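Local coordinates for hypothetical protein (Bacteroides uniformis, PDB 4QE0) that is of unknown function but belongs to the DUF5043 family and is built around an antiparallel beta sheet with several helices, at residues Thr108-Pro113 with Glu120-Phe125. Residues are numbered along the deposited sequence; the frame is centred on the assembly and turned at random.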
# COMPACT_ATOMS: atom_id res chain seq x y z
N THR A 108 -11.75 -10.14 0.33
CA THR A 108 -13.06 -9.53 0.52
C THR A 108 -12.97 -8.44 1.59
O THR A 108 -12.48 -8.68 2.69
CB THR A 108 -14.11 -10.60 0.91
OG1 THR A 108 -14.21 -11.61 -0.13
CG2 THR A 108 -15.45 -10.00 1.12
N MSE A 109 -13.44 -7.25 1.23
CA MSE A 109 -13.60 -6.13 2.16
C MSE A 109 -15.07 -5.97 2.39
O MSE A 109 -15.86 -5.93 1.42
CB MSE A 109 -13.06 -4.82 1.58
CG MSE A 109 -11.57 -4.79 1.48
SE MSE A 109 -11.00 -2.99 0.77
CE MSE A 109 -11.74 -2.98 -1.04
N LEU A 110 -15.47 -5.89 3.66
CA LEU A 110 -16.86 -5.62 4.01
C LEU A 110 -16.93 -4.21 4.57
O LEU A 110 -16.30 -3.89 5.58
CB LEU A 110 -17.38 -6.62 5.01
CG LEU A 110 -17.22 -8.10 4.60
CD1 LEU A 110 -17.90 -9.02 5.57
CD2 LEU A 110 -17.76 -8.31 3.19
N LEU A 111 -17.70 -3.37 3.89
CA LEU A 111 -17.79 -1.96 4.21
C LEU A 111 -19.04 -1.60 4.98
O LEU A 111 -20.12 -2.17 4.76
CB LEU A 111 -17.80 -1.13 2.94
CG LEU A 111 -16.73 -1.33 1.86
CD1 LEU A 111 -16.95 -0.29 0.78
CD2 LEU A 111 -15.33 -1.30 2.38
N SER A 112 -18.91 -0.59 5.84
CA SER A 112 -20.04 0.01 6.51
C SER A 112 -20.92 0.70 5.50
O SER A 112 -20.43 1.48 4.69
CB SER A 112 -19.61 1.04 7.55
OG SER A 112 -20.71 1.85 7.95
N PRO A 113 -22.22 0.47 5.56
CA PRO A 113 -23.12 1.17 4.64
C PRO A 113 -23.37 2.63 5.07
O PRO A 113 -23.99 3.39 4.32
CB PRO A 113 -24.40 0.36 4.73
CG PRO A 113 -24.38 -0.19 6.12
CD PRO A 113 -22.95 -0.45 6.46
N GLU A 120 -14.42 -5.23 8.03
CA GLU A 120 -13.81 -6.56 8.10
C GLU A 120 -13.16 -6.90 6.76
O GLU A 120 -13.57 -6.39 5.71
CB GLU A 120 -14.87 -7.65 8.39
CG GLU A 120 -15.64 -7.46 9.68
CD GLU A 120 -16.60 -8.59 10.01
OE1 GLU A 120 -16.73 -9.60 9.26
OE2 GLU A 120 -17.24 -8.47 11.08
N VAL A 121 -12.18 -7.80 6.83
CA VAL A 121 -11.49 -8.34 5.67
C VAL A 121 -11.42 -9.84 5.86
O VAL A 121 -11.18 -10.33 6.97
CB VAL A 121 -10.06 -7.76 5.52
CG1 VAL A 121 -9.37 -8.36 4.31
CG2 VAL A 121 -10.10 -6.24 5.40
N ASN A 122 -11.61 -10.59 4.79
CA ASN A 122 -11.34 -12.01 4.82
C ASN A 122 -10.75 -12.47 3.51
O ASN A 122 -10.76 -11.72 2.52
CB ASN A 122 -12.57 -12.82 5.26
CG ASN A 122 -13.73 -12.72 4.29
OD1 ASN A 122 -13.64 -13.17 3.17
ND2 ASN A 122 -14.84 -12.17 4.75
N PHE A 123 -10.18 -13.67 3.54
CA PHE A 123 -9.41 -14.22 2.43
C PHE A 123 -9.95 -15.61 2.05
O PHE A 123 -10.38 -16.38 2.92
CB PHE A 123 -7.94 -14.31 2.82
CG PHE A 123 -7.35 -13.02 3.27
CD1 PHE A 123 -6.94 -12.08 2.33
CD2 PHE A 123 -7.25 -12.69 4.61
CE1 PHE A 123 -6.42 -10.85 2.74
CE2 PHE A 123 -6.72 -11.46 5.02
CZ PHE A 123 -6.29 -10.55 4.07
N ASN A 124 -9.91 -15.93 0.76
CA ASN A 124 -10.27 -17.26 0.28
C ASN A 124 -9.22 -17.76 -0.69
O ASN A 124 -8.69 -17.00 -1.51
CB ASN A 124 -11.64 -17.30 -0.43
CG ASN A 124 -12.80 -17.04 0.50
OD1 ASN A 124 -13.40 -15.98 0.45
ND2 ASN A 124 -13.14 -18.00 1.34
N PHE A 125 -8.91 -19.05 -0.57
CA PHE A 125 -8.02 -19.73 -1.49
C PHE A 125 -8.20 -21.24 -1.25
O PHE A 125 -9.01 -21.62 -0.41
CB PHE A 125 -6.56 -19.34 -1.26
CG PHE A 125 -6.14 -19.38 0.19
CD1 PHE A 125 -5.68 -20.56 0.77
CD2 PHE A 125 -6.19 -18.22 0.96
CE1 PHE A 125 -5.31 -20.59 2.09
CE2 PHE A 125 -5.79 -18.24 2.28
CZ PHE A 125 -5.35 -19.42 2.85
O HOH W 1 -12.34 -13.38 0.39
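T108 and N122 face each other as an antiparallel hydrogen-bonded pair. T108 N donates to N122 O at 2.9 Å, and N122 N returns a bond to T108 O at 3.0 Å. Their side chains lie side by side and point the same way. N122 CG lies between the backbone N and the carbonyl carbon (chi1 64°), and chi2 of 66° turns the amide so that N122 OD1 is 3.5 Å from T108 CB. One water joins the polar ends: it lies 2.6 Å from T108 OG1. It can also donate to N124 OD1 (2.8 Å) and N122 OD1 (3.1 Å), but it has too few protons to serve every nearby acceptor. T108-L111 and E120-F125 lie on the two arms of a beta hairpin, strands 106-111 and 118-126, inside a six-stranded antiparallel sheet. The hydrogen bond from L110 N to E120 O is nearly straight, with an N-H...O angle of 177°, while the return bond from E120 N to L110 O is weak. The L110 and E120 side chains cross, and L110 CD1 is 3.9 Å from E120 OE1. The E120 carboxylate is held by backbone N atoms of L51 and modified lysine 50. On the other face, M109 CG is 4.4 Å from V121 CG2. M165 of strand 164-169 packs on T108 and L110.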